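Local coordinates for pyruvate carboxylase n-terminal domain (Aquifex aeolicus, PDB 1ULZ), which forms the biotin carboxylase subunit of a pyruvate carboxylase, a protein built round an ATP-grasp domain, at residues A[242-247]-A[330-335]; A[401-406]-A[420-425]; A[202-207]-A[277-282]. The protein carries 1 engineered substitution. All coordinates share one frame; numbering follows the deposited sequence.

All three contacts lie on or against one antiparallel sheet. Interaction 3 sits toward one end of it, where strands 206-214 and 269-277 pair beside the edge strand 283-289; interaction 1 lies about 16 Å away, centre to centre, where strand 332-339 meets the loop after strand 235-241. Interaction 2, about 17 Å from interaction 1, packs two helices against the sheet, and M402 touches I334 and E335. I245 of interaction 1 likewise touches K206 and A277 of interaction 3. Along the chain interactions 1 and 3 interlock, their segments alternating, and interaction 2 follows both. The sheet takes strands from both the ATP-grasp and the biotin carboxylase C-terminal regions, so the contacts link these two parts.

Interaction 1 of 3, residues A[242-247]-A[330-335]; sequences PSLILT and NGYAIE
The ring of Y332 lies against P242 and L244, and one side of it, CD2 and CE2, does nearly all the touching. P242, which follows a cis peptide bond, brings its ring carbons: CD comes within 3.7 Å of Y332 CD2, and the two side chains cross at about a right angle. The same P242 CD rests 3.5 Å from the carbonyl O of G331, so the proline also packs on the backbone just ahead of the tyrosine. Y332 has CG anti to its carbonyl carbon and beside its backbone N (chi1 -62°).

L244 adds a second apolar contact. Its CG, too, is anti to the carbonyl carbon (chi1 -60°), and its CD2 methyl approaches obliquely, 3.4 Å from CE2 of Y332, and lies near CZ and OH as well. The contact joins neighbouring strands of the large antiparallel sheet: P242 directly follows strand 235-241, Y332 opens strand 332-339, and A333 bonds by its backbone to A241. The loop from P242 then leads into helix 248-264, where T247 takes the N-cap position.

Apolar contact is supplemented by one bound water. It donates to the carbonyl O of S243 at 2.7 Å and lies 3.1 Å from Y332 OH, giving the phenol a solvent-mediated tie to the loop backbone. S243 O itself sits near the plane of the tyrosine ring, at its edge. The hydroxyl of S243 is engaged by E225, while L244 also reaches W395 of helix 395-407.

Interaction 2 of 3, residues A[401-406]-A[420-425]; sequences RMRAAL and LLINIM. Unlike the reference sequence in segment 401-406: A405 (reference Val).
L406, M425 and I422 carry most of this interface, an antiparallel helix pair in the biotin carboxylase C-terminal region. The axes of segments 401-406 and 420-425 approach to 9.2 Å, with 152° between their directions, and no direct hydrogen bond joins them.

L406 has the most surface buried. Its CG is anti to the carbonyl carbon (chi1 -71°), and the branch beyond it reaches across to the other helix. Methyl CD1 meets CB of L421 at 3.6 Å, the two side chains crossing at about a right angle; the same methyl also touches CG of M425. Further back, L406 CB packs 3.8 Å from CG1 of I422, whose CD1 extends to the backbone carbonyl of L406.

M425 touches three residues of the opposite helix: M402, R403 and L406. Its CB sits 3.8 Å from R403 CB, the two side chains running alongside in opposite senses. A bend at chi2 (-61°) sets SD beside M402: M425 SD comes within 3.6 Å of M402 CG, and the two methionines cross at a slant.

Beneath the pair is the antiparallel sheet: M402 and L406 touch L388 of strand 384-392, and L421 reaches C336 and L237. R401, whose side chain takes no part here, makes a salt bridge with E23 of the second subunit. R403 packs through CB and CD; its guanidinium forms salt bridges with E400 and E407, and its NE donates to a water at 2.7 Å that in turn donates to the carbonyl O of M425.

Interaction 3 of 3, residues A[202-207]-A[277-282]; sequences IENPKH and ADQEGN
K206 and A277 are joined by two backbone hydrogen bonds, a hydrogen-bonded antiparallel pair. K206 N donates to A277 O at 3.0 Å, and A277 N returns the bond to K206 O at 2.8 Å. The CA of P205 adds a CH...O contact to the same A277 O.

Just beyond the pair the chain reverses, and the carboxylate of D278 organises the turn. Its CG stands between the backbone N and the carbonyl carbon (chi1 63°), and OD1 takes bonds from E280 N and N282 N. These donors come from opposite faces of the carboxylate; the one from N282 is the straighter, with 167° at the hydrogen. OD2 uses its syn lone pair for ND2 of N282 and also bonds to Y284. E280 N bonding to OD1 makes an Asx turn, within the type I turn that runs from D278 to G281.

Apolar packing lies alongside these bonds. The CB atoms of K206 and A277 project to the same face of the sheet, 4.1 Å apart, while the lysine's NZ hydrogen-bonds to the carbonyl O of F435, with which K206 also makes a cation-pi pair, and forms a salt bridge with D227. I202 lays CG2 against CB of D278 at 3.9 Å, the side chains crossing at a slant. Farther out the amides of N204 and Q279 run side by side, their planes 8° apart. The D278-G281 turn closes a beta hairpin of strands 269-277 and 283-289, and strand 206-214 pairs on the other side of 269-277, all within the ATP-grasp region.

Interaction 1 of 3, residues A[242-247]-A[330-335]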
loop_
_atom_site.group_PDB
_atom_site.type_symbol
_atom_site.label_atom_id
_atom_site.label_comp_id
_atom_site.label_asym_id
_atom_site.label_seq_id
_atom_site.Cartn_x
_atom_site.Cartn_y
_atom_site.Cartn_z
ATOM N N PRO A 242 -10.294 -7.461 10.655
ATOM C CA PRO A 242 -10.460 -8.160 11.932
ATOM C C PRO A 242 -11.118 -9.496 11.586
ATOM O O PRO A 242 -11.186 -9.851 10.409
ATOM C CB PRO A 242 -11.388 -7.237 12.705
ATOM C CG PRO A 242 -12.279 -6.695 11.614
ATOM C CD PRO A 242 -11.306 -6.400 10.490
ATOM N N SER A 243 -11.595 -10.238 12.581
ATOM C CA SER A 243 -12.256 -11.509 12.279
ATOM C C SER A 243 -13.705 -11.232 11.883
ATOM O O SER A 243 -14.206 -10.119 12.062
ATOM C CB SER A 243 -12.224 -12.461 13.487
ATOM O OG SER A 243 -13.137 -12.063 14.492
ATOM N N LEU A 244 -14.375 -12.241 11.339
ATOM C CA LEU A 244 -15.768 -12.093 10.923
ATOM C C LEU A 244 -16.749 -12.621 11.976
ATOM O O LEU A 244 -17.957 -12.415 11.860
ATOM C CB LEU A 244 -16.001 -12.829 9.602
ATOM C CG LEU A 244 -15.154 -12.368 8.417
ATOM C CD1 LEU A 244 -15.197 -13.413 7.313
ATOM C CD2 LEU A 244 -15.655 -11.025 7.927
ATOM N N ILE A 245 -16.242 -13.294 13.002
ATOM C CA ILE A 245 -17.121 -13.842 14.035
ATOM C C ILE A 245 -17.406 -12.924 15.221
ATOM O O ILE A 245 -18.423 -13.083 15.894
ATOM C CB ILE A 245 -16.576 -15.160 14.591
ATOM C CG1 ILE A 245 -15.141 -14.971 15.072
ATOM C CG2 ILE A 245 -16.635 -16.230 13.533
ATOM C CD1 ILE A 245 -14.549 -16.237 15.628
ATOM N N LEU A 246 -16.518 -11.976 15.499
ATOM C CA LEU A 246 -16.750 -11.074 16.627
ATOM C C LEU A 246 -17.465 -9.810 16.199
ATOM O O LEU A 246 -17.153 -9.225 15.156
ATOM C CB LEU A 246 -15.434 -10.687 17.312
ATOM C CG LEU A 246 -14.634 -11.823 17.947
ATOM C CD1 LEU A 246 -13.359 -11.271 18.554
ATOM C CD2 LEU A 246 -15.479 -12.527 18.999
ATOM N N THR A 247 -18.440 -9.402 17.005
ATOM C CA THR A 247 -19.186 -8.179 16.745
ATOM C C THR A 247 -18.384 -7.084 17.447
ATOM O O THR A 247 -17.497 -7.382 18.246
ATOM C CB THR A 247 -20.588 -8.238 17.366
ATOM O OG1 THR A 247 -20.468 -8.445 18.780
ATOM C CG2 THR A 247 -21.394 -9.375 16.755
ATOM N N ASN A 330 -11.402 -0.267 10.321
ATOM C CA ASN A 330 -11.919 0.090 9.011
ATOM C C ASN A 330 -11.617 -0.955 7.930
ATOM O O ASN A 330 -10.459 -1.246 7.632
ATOM C CB ASN A 330 -11.340 1.460 8.627
ATOM C CG ASN A 330 -11.686 1.873 7.213
ATOM O OD1 ASN A 330 -12.838 1.776 6.785
ATOM N ND2 ASN A 330 -10.687 2.357 6.480
ATOM N N GLY A 331 -12.674 -1.521 7.354
ATOM C CA GLY A 331 -12.511 -2.520 6.316
ATOM C C GLY A 331 -11.840 -3.812 6.754
ATOM O O GLY A 331 -11.702 -4.087 7.950
ATOM N N TYR A 332 -11.422 -4.607 5.771
ATOM C CA TYR A 332 -10.763 -5.881 6.028
ATOM C C TYR A 332 -9.444 -6.039 5.289
ATOM O O TYR A 332 -9.274 -5.548 4.169
ATOM C CB TYR A 332 -11.677 -7.041 5.636
ATOM C CG TYR A 332 -12.956 -7.086 6.426
ATOM C CD1 TYR A 332 -14.041 -6.297 6.071
ATOM C CD2 TYR A 332 -13.070 -7.903 7.547
ATOM C CE1 TYR A 332 -15.208 -6.320 6.810
ATOM C CE2 TYR A 332 -14.230 -7.934 8.292
ATOM C CZ TYR A 332 -15.295 -7.140 7.917
ATOM O OH TYR A 332 -16.450 -7.164 8.654
ATOM N N ALA A 333 -8.517 -6.741 5.927
ATOM C CA ALA A 333 -7.213 -6.995 5.335
ATOM C C ALA A 333 -6.932 -8.488 5.358
ATOM O O ALA A 333 -7.258 -9.181 6.325
ATOM C CB ALA A 333 -6.128 -6.249 6.100
ATOM N N ILE A 334 -6.326 -8.976 4.286
ATOM C CA ILE A 334 -5.980 -10.380 4.178
ATOM C C ILE A 334 -4.499 -10.503 3.867
ATOM O O ILE A 334 -3.956 -9.707 3.103
ATOM C CB ILE A 334 -6.752 -11.066 3.040
ATOM C CG1 ILE A 334 -8.259 -10.887 3.241
ATOM C CG2 ILE A 334 -6.374 -12.536 2.986
ATOM C CD1 ILE A 334 -9.091 -11.332 2.059
ATOM N N GLU A 335 -3.845 -11.488 4.470
ATOM C CA GLU A 335 -2.430 -11.723 4.201
ATOM C C GLU A 335 -2.199 -13.180 3.823
ATOM O O GLU A 335 -2.631 -14.093 4.528
ATOM C CB GLU A 335 -1.548 -11.384 5.410
ATOM C CG GLU A 335 -0.061 -11.634 5.138
ATOM C CD GLU A 335 0.828 -11.388 6.349
ATOM O OE1 GLU A 335 0.927 -12.284 7.212
ATOM O OE2 GLU A 335 1.427 -10.293 6.441
HETATM O O HOH W 1 -16.185 -8.278 11.577
#

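Interaction 2 of 3, residues A[401-406]-A[420-425]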
loop_
_atom_site.group_PDB
_atom_site.type_symbol
_atom_site.label_atom_id
_atom_site.label_comp_id
_atom_site.label_asym_id
_atom_site.label_seq_id
_atom_site.Cartn_x
_atom_site.Cartn_y
_atom_site.Cartn_z
ATOM N N ARG A 401 -9.633 -8.676 -4.314
ATOM C CA ARG A 401 -8.393 -7.919 -4.482
ATOM C C ARG A 401 -7.205 -8.863 -4.319
ATOM O O ARG A 401 -6.249 -8.802 -5.090
ATOM C CB ARG A 401 -8.273 -6.793 -3.456
ATOM C CG ARG A 401 -7.003 -5.955 -3.619
ATOM C CD ARG A 401 -7.327 -4.558 -4.169
ATOM N NE ARG A 401 -7.864 -3.703 -3.127
ATOM C CZ ARG A 401 -8.615 -2.625 -3.324
ATOM N NH1 ARG A 401 -9.034 -1.939 -2.271
ATOM N NH2 ARG A 401 -8.960 -2.238 -4.548
ATOM N N MET A 402 -7.271 -9.737 -3.314
ATOM C CA MET A 402 -6.192 -10.689 -3.079
ATOM C C MET A 402 -6.006 -11.611 -4.284
ATOM O O MET A 402 -4.894 -11.773 -4.778
ATOM C CB MET A 402 -6.472 -11.524 -1.827
ATOM C CG MET A 402 -5.387 -12.541 -1.503
ATOM S SD MET A 402 -3.746 -11.785 -1.312
ATOM C CE MET A 402 -3.744 -11.371 0.403
ATOM N N ARG A 403 -7.094 -12.210 -4.765
ATOM C CA ARG A 403 -7.004 -13.113 -5.912
ATOM C C ARG A 403 -6.402 -12.426 -7.140
ATOM O O ARG A 403 -5.583 -13.018 -7.844
ATOM C CB ARG A 403 -8.381 -13.686 -6.266
ATOM C CG ARG A 403 -8.333 -14.653 -7.442
ATOM C CD ARG A 403 -9.566 -15.534 -7.513
ATOM N NE ARG A 403 -10.775 -14.810 -7.899
ATOM C CZ ARG A 403 -11.110 -14.532 -9.155
ATOM N NH1 ARG A 403 -10.328 -14.914 -10.157
ATOM N NH2 ARG A 403 -12.239 -13.881 -9.412
ATOM N N ALA A 404 -6.800 -11.176 -7.380
ATOM C CA ALA A 404 -6.296 -10.406 -8.517
ATOM C C ALA A 404 -4.801 -10.124 -8.362
ATOM O O ALA A 404 -4.055 -10.141 -9.332
ATOM C CB ALA A 404 -7.073 -9.091 -8.659
ATOM N N ALA A 405 -4.370 -9.859 -7.135
ATOM C CA ALA A 405 -2.960 -9.598 -6.867
ATOM C C ALA A 405 -2.167 -10.895 -7.069
ATOM O O ALA A 405 -1.128 -10.901 -7.728
ATOM C CB ALA A 405 -2.784 -9.081 -5.441
ATOM N N LEU A 406 -2.672 -11.990 -6.505
ATOM C CA LEU A 406 -2.023 -13.295 -6.627
ATOM C C LEU A 406 -1.899 -13.734 -8.087
ATOM O O LEU A 406 -0.866 -14.252 -8.490
ATOM C CB LEU A 406 -2.802 -14.358 -5.838
ATOM C CG LEU A 406 -2.726 -14.259 -4.306
ATOM C CD1 LEU A 406 -3.738 -15.200 -3.661
ATOM C CD2 LEU A 406 -1.318 -14.588 -3.848
ATOM N N LEU A 420 -2.184 -22.522 -4.919
ATOM C CA LEU A 420 -3.014 -22.965 -3.806
ATOM C C LEU A 420 -3.848 -21.799 -3.289
ATOM O O LEU A 420 -5.068 -21.902 -3.159
ATOM C CB LEU A 420 -2.121 -23.501 -2.681
ATOM C CG LEU A 420 -2.788 -23.715 -1.322
ATOM C CD1 LEU A 420 -3.896 -24.732 -1.461
ATOM C CD2 LEU A 420 -1.755 -24.171 -0.300
ATOM N N LEU A 421 -3.169 -20.690 -3.000
ATOM C CA LEU A 421 -3.813 -19.476 -2.499
ATOM C C LEU A 421 -4.925 -19.001 -3.437
ATOM O O LEU A 421 -6.023 -18.670 -2.987
ATOM C CB LEU A 421 -2.766 -18.370 -2.310
ATOM C CG LEU A 421 -1.739 -18.672 -1.208
ATOM C CD1 LEU A 421 -0.596 -17.669 -1.228
ATOM C CD2 LEU A 421 -2.446 -18.657 0.130
ATOM N N ILE A 422 -4.639 -18.979 -4.736
ATOM C CA ILE A 422 -5.630 -18.553 -5.722
ATOM C C ILE A 422 -6.890 -19.418 -5.617
ATOM O O ILE A 422 -8.003 -18.898 -5.617
ATOM C CB ILE A 422 -5.056 -18.621 -7.172
ATOM C CG1 ILE A 422 -3.895 -17.631 -7.314
ATOM C CG2 ILE A 422 -6.140 -18.304 -8.188
ATOM C CD1 ILE A 422 -3.258 -17.594 -8.696
ATOM N N ASN A 423 -6.723 -20.732 -5.511
ATOM C CA ASN A 423 -7.881 -21.614 -5.398
ATOM C C ASN A 423 -8.693 -21.325 -4.127
ATOM O O ASN A 423 -9.927 -21.351 -4.147
ATOM C CB ASN A 423 -7.461 -23.089 -5.414
ATOM C CG ASN A 423 -7.079 -23.580 -6.800
ATOM O OD1 ASN A 423 -7.629 -23.128 -7.803
ATOM N ND2 ASN A 423 -6.148 -24.528 -6.858
ATOM N N ILE A 424 -8.006 -21.052 -3.022
ATOM C CA ILE A 424 -8.699 -20.754 -1.774
ATOM C C ILE A 424 -9.564 -19.514 -1.953
ATOM O O ILE A 424 -10.712 -19.482 -1.517
ATOM C CB ILE A 424 -7.704 -20.519 -0.604
ATOM C CG1 ILE A 424 -6.934 -21.809 -0.307
ATOM C CG2 ILE A 424 -8.450 -20.065 0.641
ATOM C CD1 ILE A 424 -5.929 -21.687 0.820
ATOM N N MET A 425 -9.014 -18.493 -2.606
ATOM C CA MET A 425 -9.753 -17.253 -2.832
ATOM C C MET A 425 -10.987 -17.497 -3.698
ATOM O O MET A 425 -11.956 -16.746 -3.618
ATOM C CB MET A 425 -8.862 -16.202 -3.517
ATOM C CG MET A 425 -7.623 -15.782 -2.737
ATOM S SD MET A 425 -8.024 -15.036 -1.151
ATOM C CE MET A 425 -7.085 -16.081 -0.025
HETATM O O HOH W 2 -12.466 -15.114 -5.866
#

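Interaction 3 of 3, residues A[202-207]-A[277-282]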
loop_
_atom_site.group_PDB
_atom_site.type_symbol
_atom_site.label_atom_id
_atom_site.label_comp_id
_atom_site.label_asym_id
_atom_site.label_seq_id
_atom_site.Cartn_x
_atom_site.Cartn_y
_atom_site.Cartn_z
ATOM N N ILE A 202 -13.287 -28.276 22.198
ATOM C CA ILE A 202 -13.628 -27.147 21.324
ATOM C C ILE A 202 -13.408 -27.665 19.911
ATOM O O ILE A 202 -12.299 -27.608 19.381
ATOM C CB ILE A 202 -12.705 -25.933 21.566
ATOM C CG1 ILE A 202 -12.650 -25.615 23.061
ATOM C CG2 ILE A 202 -13.240 -24.722 20.813
ATOM C CD1 ILE A 202 -14.013 -25.335 23.671
ATOM N N GLU A 203 -14.478 -28.171 19.312
ATOM C CA GLU A 203 -14.429 -28.773 17.982
ATOM C C GLU A 203 -14.489 -27.811 16.793
ATOM O O GLU A 203 -15.256 -26.843 16.800
ATOM C CB GLU A 203 -15.554 -29.808 17.886
ATOM C CG GLU A 203 -15.612 -30.576 16.594
ATOM C CD GLU A 203 -16.436 -31.841 16.726
ATOM O OE1 GLU A 203 -17.459 -31.814 17.452
ATOM O OE2 GLU A 203 -16.057 -32.856 16.097
ATOM N N ASN A 204 -13.701 -28.107 15.757
ATOM C CA ASN A 204 -13.649 -27.253 14.567
ATOM C C ASN A 204 -13.369 -25.839 15.063
ATOM O O ASN A 204 -14.128 -24.910 14.783
ATOM C CB ASN A 204 -14.996 -27.259 13.835
ATOM C CG ASN A 204 -15.393 -28.643 13.331
ATOM O OD1 ASN A 204 -16.554 -28.872 12.984
ATOM N ND2 ASN A 204 -14.431 -29.566 13.279
ATOM N N PRO A 205 -12.280 -25.660 15.823
ATOM C CA PRO A 205 -11.955 -24.332 16.346
ATOM C C PRO A 205 -11.358 -23.346 15.355
ATOM O O PRO A 205 -10.764 -23.726 14.344
ATOM C CB PRO A 205 -10.976 -24.643 17.470
ATOM C CG PRO A 205 -10.206 -25.806 16.894
ATOM C CD PRO A 205 -11.311 -26.665 16.299
ATOM N N LYS A 206 -11.539 -22.070 15.666
ATOM C CA LYS A 206 -10.966 -21.000 14.872
ATOM C C LYS A 206 -9.818 -20.488 15.726
ATOM O O LYS A 206 -9.873 -20.551 16.959
ATOM C CB LYS A 206 -11.966 -19.865 14.661
ATOM C CG LYS A 206 -12.657 -19.851 13.317
ATOM C CD LYS A 206 -13.628 -18.677 13.237
ATOM C CE LYS A 206 -14.321 -18.593 11.887
ATOM N NZ LYS A 206 -13.345 -18.378 10.784
ATOM N N HIS A 207 -8.769 -20.008 15.075
ATOM C CA HIS A 207 -7.631 -19.444 15.779
ATOM C C HIS A 207 -7.862 -17.937 15.736
ATOM O O HIS A 207 -7.768 -17.324 14.671
ATOM C CB HIS A 207 -6.331 -19.804 15.055
ATOM C CG HIS A 207 -5.139 -19.029 15.525
ATOM N ND1 HIS A 207 -4.131 -19.595 16.273
ATOM C CD2 HIS A 207 -4.794 -17.730 15.352
ATOM C CE1 HIS A 207 -3.217 -18.679 16.544
ATOM N NE2 HIS A 207 -3.596 -17.538 15.997
ATOM N N ALA A 277 -11.474 -20.163 19.177
ATOM C CA ALA A 277 -12.876 -19.785 19.285
ATOM C C ALA A 277 -13.758 -20.946 18.881
ATOM O O ALA A 277 -13.395 -21.725 17.998
ATOM C CB ALA A 277 -13.164 -18.583 18.400
ATOM N N ASP A 278 -14.912 -21.068 19.529
ATOM C CA ASP A 278 -15.826 -22.143 19.185
ATOM C C ASP A 278 -16.814 -21.596 18.166
ATOM O O ASP A 278 -16.759 -20.413 17.811
ATOM C CB ASP A 278 -16.565 -22.673 20.426
ATOM C CG ASP A 278 -17.442 -21.627 21.087
ATOM O OD1 ASP A 278 -17.919 -20.709 20.391
ATOM O OD2 ASP A 278 -17.681 -21.733 22.310
ATOM N N GLN A 279 -17.713 -22.457 17.701
ATOM C CA GLN A 279 -18.707 -22.075 16.703
ATOM C C GLN A 279 -19.576 -20.893 17.104
ATOM O O GLN A 279 -20.149 -20.227 16.248
ATOM C CB GLN A 279 -19.610 -23.273 16.373
ATOM C CG GLN A 279 -18.883 -24.432 15.702
ATOM C CD GLN A 279 -19.823 -25.562 15.312
ATOM O OE1 GLN A 279 -19.387 -26.684 15.036
ATOM N NE2 GLN A 279 -21.122 -25.269 15.283
ATOM N N GLU A 280 -19.690 -20.624 18.398
ATOM C CA GLU A 280 -20.532 -19.514 18.826
ATOM C C GLU A 280 -19.771 -18.212 18.956
ATOM O O GLU A 280 -20.375 -17.155 19.150
ATOM C CB GLU A 280 -21.220 -19.837 20.155
ATOM C CG GLU A 280 -22.044 -21.104 20.122
ATOM C CD GLU A 280 -21.193 -22.338 20.345
ATOM O OE1 GLU A 280 -21.680 -23.467 20.096
ATOM O OE2 GLU A 280 -20.033 -22.174 20.784
ATOM N N GLY A 281 -18.448 -18.273 18.852
ATOM C CA GLY A 281 -17.674 -17.053 18.968
ATOM C C GLY A 281 -17.089 -16.838 20.352
ATOM O O GLY A 281 -16.644 -15.735 20.675
ATOM N N ASN A 282 -17.094 -17.879 21.177
ATOM C CA ASN A 282 -16.527 -17.776 22.519
ATOM C C ASN A 282 -15.032 -18.063 22.428
ATOM O O ASN A 282 -14.614 -18.991 21.738
ATOM C CB ASN A 282 -17.195 -18.782 23.462
ATOM C CG ASN A 282 -18.627 -18.415 23.779
ATOM O OD1 ASN A 282 -18.890 -17.398 24.426
ATOM N ND2 ASN A 282 -19.567 -19.232 23.316
#